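Long-range contact in DNA polymerase III subunit beta (Pseudomonas aeruginosa, PDB 4TSZ), which tethers DNA polymerases and other proteins to DNA and so makes replication processive: residues F269-I283 with G320-V332. Residues are numbered along the deposited sequence; the frame is centred on the assembly and turned at random.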
# COMPACT_ATOMS: atom_id res chain seq x y z
N PHE E 269 15.37 -17.06 11.52
CA PHE E 269 15.67 -15.68 11.90
C PHE E 269 14.38 -14.85 11.98
O PHE E 269 14.22 -14.10 12.92
CB PHE E 269 16.71 -15.03 10.96
CG PHE E 269 18.14 -15.53 11.08
CD1 PHE E 269 18.64 -15.95 12.30
CD2 PHE E 269 18.99 -15.53 9.98
CE1 PHE E 269 19.96 -16.43 12.41
CE2 PHE E 269 20.31 -16.00 10.09
CZ PHE E 269 20.79 -16.44 11.30
N SER E 270 13.44 -15.04 11.02
CA SER E 270 12.15 -14.33 11.02
C SER E 270 11.30 -14.69 12.25
O SER E 270 10.73 -13.79 12.87
CB SER E 270 11.36 -14.63 9.75
OG SER E 270 11.99 -14.10 8.60
N ARG E 271 11.24 -15.99 12.62
CA ARG E 271 10.48 -16.46 13.80
C ARG E 271 11.03 -15.87 15.08
O ARG E 271 10.26 -15.31 15.86
CB ARG E 271 10.45 -17.99 13.89
CG ARG E 271 9.53 -18.65 12.88
CD ARG E 271 9.35 -20.12 13.12
NE ARG E 271 10.49 -20.91 12.64
CZ ARG E 271 10.57 -21.45 11.43
NH1 ARG E 271 9.59 -21.28 10.56
NH2 ARG E 271 11.63 -22.16 11.09
N THR E 272 12.36 -15.98 15.30
CA THR E 272 13.02 -15.45 16.50
C THR E 272 12.94 -13.92 16.60
O THR E 272 12.78 -13.41 17.70
CB THR E 272 14.45 -16.01 16.67
OG1 THR E 272 15.25 -15.64 15.56
CG2 THR E 272 14.47 -17.53 16.86
N ALA E 273 13.02 -13.21 15.44
CA ALA E 273 12.95 -11.74 15.35
C ALA E 273 11.70 -11.15 16.02
O ALA E 273 11.80 -10.07 16.61
CB ALA E 273 13.01 -11.30 13.89
N ILE E 274 10.56 -11.88 15.96
CA ILE E 274 9.27 -11.50 16.59
C ILE E 274 9.47 -11.17 18.08
O ILE E 274 8.92 -10.18 18.57
CB ILE E 274 8.17 -12.59 16.35
CG1 ILE E 274 7.89 -12.75 14.83
CG2 ILE E 274 6.86 -12.27 17.12
CD1 ILE E 274 7.30 -14.10 14.41
N LEU E 275 10.29 -11.96 18.78
CA LEU E 275 10.56 -11.75 20.20
C LEU E 275 11.88 -11.04 20.54
O LEU E 275 12.29 -11.02 21.70
CB LEU E 275 10.30 -13.01 21.03
CG LEU E 275 8.88 -13.60 20.89
CD1 LEU E 275 8.70 -14.81 21.78
CD2 LEU E 275 7.80 -12.53 21.17
N SER E 276 12.52 -10.42 19.53
CA SER E 276 13.74 -9.64 19.76
C SER E 276 13.30 -8.20 20.12
O SER E 276 12.16 -7.82 19.86
CB SER E 276 14.64 -9.63 18.52
OG SER E 276 14.10 -8.84 17.47
N ASN E 277 14.21 -7.43 20.75
CA ASN E 277 13.99 -6.03 21.11
C ASN E 277 13.58 -5.26 19.84
O ASN E 277 14.24 -5.40 18.81
CB ASN E 277 15.27 -5.44 21.71
CG ASN E 277 15.12 -4.06 22.30
OD1 ASN E 277 14.89 -3.07 21.60
ND2 ASN E 277 15.30 -3.97 23.60
N GLU E 278 12.47 -4.52 19.89
CA GLU E 278 11.93 -3.79 18.74
C GLU E 278 12.89 -2.72 18.18
O GLU E 278 12.89 -2.46 16.97
CB GLU E 278 10.56 -3.19 19.06
N LYS E 279 13.72 -2.13 19.05
CA LYS E 279 14.69 -1.11 18.69
C LYS E 279 16.05 -1.72 18.33
O LYS E 279 16.58 -1.45 17.25
CB LYS E 279 14.84 -0.06 19.82
N TYR E 280 16.61 -2.54 19.23
CA TYR E 280 17.95 -3.11 19.06
C TYR E 280 18.07 -4.37 18.20
O TYR E 280 19.14 -4.62 17.64
CB TYR E 280 18.73 -3.12 20.38
CG TYR E 280 18.76 -1.76 21.02
CD1 TYR E 280 19.55 -0.73 20.50
CD2 TYR E 280 17.92 -1.45 22.08
CE1 TYR E 280 19.53 0.55 21.04
CE2 TYR E 280 17.88 -0.17 22.64
CZ TYR E 280 18.70 0.82 22.12
OH TYR E 280 18.69 2.08 22.67
N ARG E 281 16.96 -5.13 18.06
CA ARG E 281 16.84 -6.31 17.18
C ARG E 281 17.93 -7.38 17.36
O ARG E 281 18.27 -8.10 16.42
CB ARG E 281 16.72 -5.84 15.72
CG ARG E 281 15.52 -4.91 15.48
CD ARG E 281 14.22 -5.68 15.32
NE ARG E 281 14.24 -6.45 14.06
CZ ARG E 281 13.35 -7.36 13.69
NH1 ARG E 281 12.34 -7.68 14.49
NH2 ARG E 281 13.45 -7.95 12.51
N GLY E 282 18.45 -7.48 18.58
CA GLY E 282 19.52 -8.41 18.92
C GLY E 282 19.07 -9.84 19.08
O GLY E 282 18.05 -10.12 19.71
N ILE E 283 19.85 -10.74 18.48
CA ILE E 283 19.69 -12.19 18.60
C ILE E 283 21.02 -12.78 19.00
O ILE E 283 22.07 -12.18 18.74
CB ILE E 283 19.08 -12.88 17.34
CG1 ILE E 283 19.98 -12.71 16.09
CG2 ILE E 283 17.62 -12.46 17.12
CD1 ILE E 283 19.76 -13.70 15.01
N GLY E 320 26.54 -12.31 18.96
CA GLY E 320 25.34 -11.49 18.88
C GLY E 320 25.25 -10.73 17.57
O GLY E 320 26.26 -10.26 17.06
N PHE E 321 24.04 -10.63 17.02
CA PHE E 321 23.81 -9.91 15.76
C PHE E 321 22.47 -9.24 15.73
O PHE E 321 21.51 -9.70 16.36
CB PHE E 321 23.87 -10.88 14.55
CG PHE E 321 25.24 -11.24 14.08
CD1 PHE E 321 26.02 -10.32 13.37
CD2 PHE E 321 25.76 -12.51 14.31
CE1 PHE E 321 27.31 -10.66 12.94
CE2 PHE E 321 27.04 -12.84 13.87
CZ PHE E 321 27.81 -11.91 13.20
N ASN E 322 22.38 -8.16 14.93
CA ASN E 322 21.12 -7.50 14.66
C ASN E 322 20.46 -8.41 13.60
O ASN E 322 21.05 -8.63 12.53
CB ASN E 322 21.35 -6.06 14.15
CG ASN E 322 20.10 -5.33 13.66
OD1 ASN E 322 19.26 -5.88 12.95
ND2 ASN E 322 19.98 -4.06 13.96
N VAL E 323 19.30 -9.01 13.95
CA VAL E 323 18.57 -9.96 13.11
C VAL E 323 18.10 -9.36 11.77
O VAL E 323 18.12 -10.06 10.76
CB VAL E 323 17.46 -10.74 13.88
CG1 VAL E 323 16.32 -9.83 14.32
CG2 VAL E 323 16.94 -11.94 13.08
N SER E 324 17.72 -8.06 11.78
CA SER E 324 17.31 -7.35 10.57
C SER E 324 18.47 -7.29 9.58
O SER E 324 18.24 -7.49 8.39
CB SER E 324 16.79 -5.95 10.91
OG SER E 324 15.64 -6.03 11.73
N TYR E 325 19.72 -7.08 10.07
CA TYR E 325 20.92 -7.05 9.22
C TYR E 325 21.17 -8.41 8.56
O TYR E 325 21.55 -8.45 7.39
CB TYR E 325 22.18 -6.60 9.99
CG TYR E 325 22.18 -5.17 10.50
CD1 TYR E 325 21.25 -4.23 10.03
CD2 TYR E 325 23.14 -4.73 11.41
CE1 TYR E 325 21.26 -2.91 10.48
CE2 TYR E 325 23.16 -3.42 11.87
CZ TYR E 325 22.23 -2.51 11.40
OH TYR E 325 22.25 -1.22 11.87
N LEU E 326 20.93 -9.51 9.30
CA LEU E 326 21.09 -10.86 8.77
C LEU E 326 19.99 -11.19 7.75
O LEU E 326 20.30 -11.75 6.69
CB LEU E 326 21.14 -11.92 9.89
CG LEU E 326 22.26 -11.78 10.95
CD1 LEU E 326 22.18 -12.91 11.94
CD2 LEU E 326 23.66 -11.77 10.31
N LEU E 327 18.73 -10.78 8.04
CA LEU E 327 17.59 -10.97 7.15
C LEU E 327 17.78 -10.19 5.84
O LEU E 327 17.48 -10.71 4.76
CB LEU E 327 16.25 -10.64 7.84
CG LEU E 327 15.79 -11.68 8.86
CD1 LEU E 327 14.80 -11.09 9.84
CD2 LEU E 327 15.20 -12.93 8.16
N ASP E 328 18.35 -8.98 5.93
CA ASP E 328 18.65 -8.16 4.76
C ASP E 328 19.60 -8.88 3.81
O ASP E 328 19.37 -8.89 2.60
CB ASP E 328 19.29 -6.82 5.18
CG ASP E 328 18.35 -5.83 5.79
OD1 ASP E 328 17.12 -6.01 5.67
OD2 ASP E 328 18.84 -4.88 6.42
N VAL E 329 20.66 -9.52 4.36
CA VAL E 329 21.64 -10.27 3.59
C VAL E 329 20.99 -11.49 2.93
O VAL E 329 21.17 -11.71 1.73
CB VAL E 329 22.88 -10.67 4.45
CG1 VAL E 329 23.78 -11.65 3.69
CG2 VAL E 329 23.67 -9.44 4.89
N LEU E 330 20.24 -12.28 3.72
CA LEU E 330 19.59 -13.49 3.21
C LEU E 330 18.61 -13.20 2.08
O LEU E 330 18.52 -14.00 1.15
CB LEU E 330 18.94 -14.31 4.35
CG LEU E 330 19.91 -14.93 5.37
CD1 LEU E 330 19.16 -15.51 6.51
CD2 LEU E 330 20.83 -15.98 4.73
N GLY E 331 17.96 -12.03 2.14
CA GLY E 331 17.00 -11.56 1.14
C GLY E 331 17.60 -11.29 -0.23
O GLY E 331 16.86 -11.22 -1.20
N VAL E 332 18.93 -11.13 -0.31
CA VAL E 332 19.65 -10.90 -1.58
C VAL E 332 20.50 -12.10 -2.06
O VAL E 332 21.02 -12.06 -3.17
CB VAL E 332 20.39 -9.54 -1.64
CG1 VAL E 332 19.43 -8.36 -1.49
CG2 VAL E 332 21.53 -9.47 -0.62
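Two helices and two neighbouring strands of the C-terminal domain meet here. Segment 269-273, the end of helix 262-273, packs nearly antiparallel (155°) to helix 323-330, beside the sheet in which the outer strand 317-322 pairs with strand 282-288. Ile-283 and Phe-321 form an antiparallel hydrogen-bonded pair: Ile-283 N gives to Phe-321 O (2.9 Å), and Phe-321 N gives to Ile-283 O. The ladder runs on into the helix start, where Val-323 N donates to Arg-281 O at 2.8 Å, almost straight (170°).

Between the helices, Phe-269 is a knob among Val-323, Leu-326, Leu-327 and Leu-330. Leu-326 CD1 lies over one ring face, 4.2 Å from the centroid, a CH-pi contact. Leu-330 CD1 meets the ring edge in plane, 3.5 Å from CD2 of Phe-269. Val-323 splits its branches: CG2 reaches Phe-269 CB, while CG1 packs on Ala-273 CB at 3.6 Å. Ile-283 crosses Val-323 at about a right angle and also touches Ile-294 of strand 291-297.

Arg-281 bends at chi2 and chi3, which folds its guanidinium back over Val-323 CG1. There NE (2.8 Å) and NH2 (3.0 Å) both hold Ser-324 OG, which lies in the guanidinium plane. Asn-322, the N-cap, accepts from Tyr-325 N through OD1; both residues also pack against the bound peptide. The side-on grip would limit the guanidinium's rotation. Two donors converging on one hydroxyl tie the loop before strand 282-288 to the first turn of helix 323-330, beside the apolar packing of Phe-269.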